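Local structure of putative Glycerophosphoryl diester phosphodiesterase (Silicibacter pomeroyi, 3L12) at residues A[251-256]-A[282-287]. The protein is a putative member of the glycerophosphoryl diester phosphodiesterase family, with a TIM-barrel fold that holds a magnesium ion. Numbering follows the deposited sequence.
Sequences PYFLDV and IRRMAT
Two donors grip the carbonyl oxygen of Phe253: Val256 N, which closes the short 3-10 turn from 3.2 Å, and water 1, which donates to Phe253 O at 2.7 Å. The same water accepts from Arg284 NH2 at 2.8 Å and so ties the turn to helix 279-288. A second water takes the N-H of Arg284 NE and returns a weak bond to Val256 O; both waters lie at the guanidinium edge, in its plane. Arg284 starts with CG anti to the backbone N (chi1 -173°) and bends at chi3, which swings the guanidinium over to the turn, while NH1 forms a salt bridge with Asp281, one turn earlier on the same helix. Arg284 NH2 also sits at the edge of the Phe253 ring, near its plane, 3.9 Å from Phe253 CD2, with the guanidinium tilted 40° to the ring. In the TIM barrel, 251-256 is the loop leading from strand 248-251 to helix 258-266, and the helix it meets follows the next strand, 270-273. Around Met285 the contact is apolar. This residue, present as selenomethionine, bends at chi2 and chi3, and its SE lies 3.8 Å from Val256 CG1, tip to tip, and 3.9 Å from Phe253 CB. Thr273 of strand 270-273 touches all three of these side chains.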
ATOM      1  N   PRO A 251     -13.733 -19.625  10.749  1.00 11.41           N
ATOM      2  CA  PRO A 251     -14.942 -18.906  11.114  1.00 12.33           C
ATOM      3  C   PRO A 251     -14.851 -17.401  11.035  1.00 11.95           C
ATOM      4  O   PRO A 251     -13.775 -16.788  11.284  1.00 13.43           O
ATOM      5  CB  PRO A 251     -15.121 -19.270  12.569  1.00 12.15           C
ATOM      6  CG  PRO A 251     -13.705 -19.415  13.073  1.00 11.48           C
ATOM      7  CD  PRO A 251     -12.930 -20.012  11.917  1.00 11.24           C
ATOM      8  N   TYR A 252     -15.978 -16.793  10.705  1.00 11.39           N
ATOM      9  CA  TYR A 252     -16.101 -15.353  10.713  1.00 10.58           C
ATOM     10  C   TYR A 252     -15.802 -14.875  12.151  1.00 11.17           C
ATOM     11  O   TYR A 252     -16.188 -15.528  13.128  1.00 12.45           O
ATOM     12  CB  TYR A 252     -17.492 -14.952  10.300  1.00 12.00           C
ATOM     13  CG  TYR A 252     -17.703 -13.461  10.224  1.00 13.68           C
ATOM     14  CD1 TYR A 252     -17.043 -12.707   9.277  1.00 15.99           C
ATOM     15  CD2 TYR A 252     -18.642 -12.838  11.043  1.00 17.38           C
ATOM     16  CE1 TYR A 252     -17.252 -11.335   9.182  1.00 17.43           C
ATOM     17  CE2 TYR A 252     -18.857 -11.467  10.946  1.00 19.19           C
ATOM     18  CZ  TYR A 252     -18.151 -10.742  10.020  1.00 19.02           C
ATOM     19  OH  TYR A 252     -18.360  -9.373   9.923  1.00 23.86           O
ATOM     20  N   PHE A 253     -15.119 -13.749  12.261  1.00 10.34           N
ATOM     21  CA  PHE A 253     -14.581 -13.367  13.586  1.00 10.60           C
ATOM     22  C   PHE A 253     -15.637 -13.131  14.671  1.00 10.13           C
ATOM     23  O   PHE A 253     -15.349 -13.356  15.833  1.00 12.32           O
ATOM     24  CB  PHE A 253     -13.603 -12.193  13.484  1.00 10.44           C
ATOM     25  CG  PHE A 253     -14.256 -10.856  13.299  1.00  9.06           C
ATOM     26  CD1 PHE A 253     -14.622 -10.433  12.065  1.00  9.85           C
ATOM     27  CD2 PHE A 253     -14.462 -10.010  14.372  1.00 10.39           C
ATOM     28  CE1 PHE A 253     -15.215  -9.193  11.843  1.00 11.05           C
ATOM     29  CE2 PHE A 253     -15.083  -8.788  14.151  1.00 10.50           C
ATOM     30  CZ  PHE A 253     -15.425  -8.380  12.895  1.00 11.49           C
ATOM     31  N   LEU A 254     -16.835 -12.703  14.313  1.00 11.91           N
ATOM     32  CA  LEU A 254     -17.886 -12.506  15.352  1.00 13.12           C
ATOM     33  C   LEU A 254     -18.367 -13.798  15.916  1.00 15.24           C
ATOM     34  O   LEU A 254     -19.047 -13.803  16.954  1.00 14.20           O
ATOM     35  CB  LEU A 254     -19.071 -11.719  14.806  1.00 14.14           C
ATOM     36  CG  LEU A 254     -18.793 -10.256  14.502  1.00 16.14           C
ATOM     37  CD1 LEU A 254     -20.022  -9.555  13.979  1.00 17.43           C
ATOM     38  CD2 LEU A 254     -18.259  -9.603  15.743  1.00 15.83           C
ATOM     39  N   ASP A 255     -18.003 -14.919  15.275  1.00 13.93           N
ATOM     40  CA  ASP A 255     -18.468 -16.219  15.724  1.00 15.55           C
ATOM     41  C   ASP A 255     -17.448 -16.926  16.600  1.00 14.40           C
ATOM     42  O   ASP A 255     -17.713 -17.995  17.100  1.00 14.41           O
ATOM     43  CB  ASP A 255     -18.739 -17.161  14.519  1.00 16.15           C
ATOM     44  CG  ASP A 255     -19.680 -16.594  13.495  1.00 16.74           C
ATOM     45  OD1 ASP A 255     -20.470 -15.651  13.774  1.00 18.03           O
ATOM     46  OD2 ASP A 255     -19.680 -17.145  12.367  1.00 15.37           O
ATOM     47  N   VAL A 256     -16.275 -16.317  16.792  1.00 15.54           N
ATOM     48  CA  VAL A 256     -15.192 -16.935  17.505  1.00 14.50           C
ATOM     49  C   VAL A 256     -15.226 -16.666  19.003  1.00 18.70           C
ATOM     50  O   VAL A 256     -15.558 -15.555  19.431  1.00 19.99           O
ATOM     51  CB  VAL A 256     -13.857 -16.363  16.977  1.00 13.97           C
ATOM     52  CG1 VAL A 256     -12.632 -16.724  17.847  1.00 14.53           C
ATOM     53  CG2 VAL A 256     -13.638 -16.776  15.511  1.00 13.65           C
ATOM     54  N   ILE A 282      -8.900  -6.960  15.907  1.00  8.76           N
ATOM     55  CA  ILE A 282      -7.581  -7.611  15.630  1.00  6.88           C
ATOM     56  C   ILE A 282      -6.946  -8.050  16.928  1.00  5.94           C
ATOM     57  O   ILE A 282      -6.557  -9.217  17.104  1.00  8.22           O
ATOM     58  CB  ILE A 282      -6.677  -6.696  14.814  1.00  7.30           C
ATOM     59  CG1 ILE A 282      -7.263  -6.428  13.426  1.00  8.36           C
ATOM     60  CG2 ILE A 282      -5.255  -7.281  14.692  1.00  7.13           C
ATOM     61  CD1 ILE A 282      -6.628  -5.234  12.683  1.00  9.05           C
ATOM     62  N   ARG A 283      -6.895  -7.125  17.891  1.00  6.73           N
ATOM     63  CA  ARG A 283      -6.359  -7.414  19.205  1.00  8.54           C
ATOM     64  C   ARG A 283      -7.096  -8.557  19.903  1.00  7.63           C
ATOM     65  O   ARG A 283      -6.460  -9.449  20.441  1.00  8.22           O
ATOM     66  CB  ARG A 283      -6.372  -6.135  20.076  1.00  8.68           C
ATOM     67  CG  ARG A 283      -5.749  -6.281  21.420  1.00 11.38           C
ATOM     68  CD  ARG A 283      -5.535  -4.928  22.081  1.00 13.44           C
ATOM     69  NE  ARG A 283      -4.543  -4.110  21.404  1.00 16.86           N
ATOM     70  CZ  ARG A 283      -3.229  -4.122  21.679  1.00 17.56           C
ATOM     71  NH1 ARG A 283      -2.732  -4.844  22.663  1.00 18.57           N
ATOM     72  NH2 ARG A 283      -2.424  -3.331  20.996  1.00 21.78           N
ATOM     73  N   ARG A 284      -8.425  -8.536  19.904  1.00  9.94           N
ATOM     74  CA  ARG A 284      -9.224  -9.584  20.567  1.00  8.67           C
ATOM     75  C   ARG A 284      -8.976 -10.943  19.914  1.00  7.68           C
ATOM     76  O   ARG A 284      -8.823 -11.948  20.642  1.00  8.86           O
ATOM     77  CB  ARG A 284     -10.724  -9.247  20.540  1.00  8.91           C
ATOM     78  CG  ARG A 284     -11.561 -10.213  21.342  1.00  9.93           C
ATOM     79  CD  ARG A 284     -12.990  -9.776  21.462  1.00 12.09           C
ATOM     80  NE  ARG A 284     -13.702  -9.885  20.192  1.00 13.32           N
ATOM     81  CZ  ARG A 284     -13.920  -8.886  19.343  1.00 15.14           C
ATOM     82  NH1 ARG A 284     -13.517  -7.643  19.610  1.00 15.62           N
ATOM     83  NH2 ARG A 284     -14.555  -9.132  18.199  1.00 16.04           N
HETATM   84  N   MSE A 285      -8.879 -10.979  18.575  1.00  8.81           N
HETATM   85  CA  MSE A 285      -8.640 -12.239  17.888  1.00  8.69           C
HETATM   86  C   MSE A 285      -7.248 -12.794  18.213  1.00  7.63           C
HETATM   87  O   MSE A 285      -7.113 -13.973  18.468  1.00  8.78           O
HETATM   88  CB  MSE A 285      -8.824 -12.153  16.357  1.00  9.29           C
HETATM   89  CG  MSE A 285     -10.217 -11.962  15.892  1.00  7.83           C
HETATM   90 SE   MSE A 285     -11.470 -13.363  16.505  0.75  6.43          SE
HETATM   91  CE  MSE A 285     -12.091 -12.563  18.115  1.00 10.87           C
ATOM     92  N   ALA A 286      -6.228 -11.927  18.229  1.00  8.13           N
ATOM     93  CA  ALA A 286      -4.899 -12.369  18.644  1.00  9.59           C
ATOM     94  C   ALA A 286      -4.937 -13.004  20.047  1.00  9.38           C
ATOM     95  O   ALA A 286      -4.302 -14.039  20.284  1.00 10.93           O
ATOM     96  CB  ALA A 286      -3.849 -11.209  18.555  1.00  9.47           C
ATOM     97  N   THR A 287      -5.588 -12.336  21.000  0.70  9.56           N
ATOM     98  CA  THR A 287      -5.670 -12.807  22.388  0.70 10.82           C
ATOM     99  C   THR A 287      -6.351 -14.173  22.534  0.70 10.87           C
ATOM    100  O   THR A 287      -6.055 -14.982  23.409  0.70 10.72           O
ATOM    101  CB  THR A 287      -6.445 -11.779  23.241  0.70 10.77           C
ATOM    102  OG1 THR A 287      -5.769 -10.519  23.179  0.70 12.54           O
ATOM    103  CG2 THR A 287      -6.559 -12.184  24.699  0.70 12.29           C
TER
HETATM  104  O   HOH W   1     -15.607 -11.665  17.979  1.00 21.06           O
HETATM  105  O   HOH W   2     -14.596 -12.602  20.664  1.00 18.21           O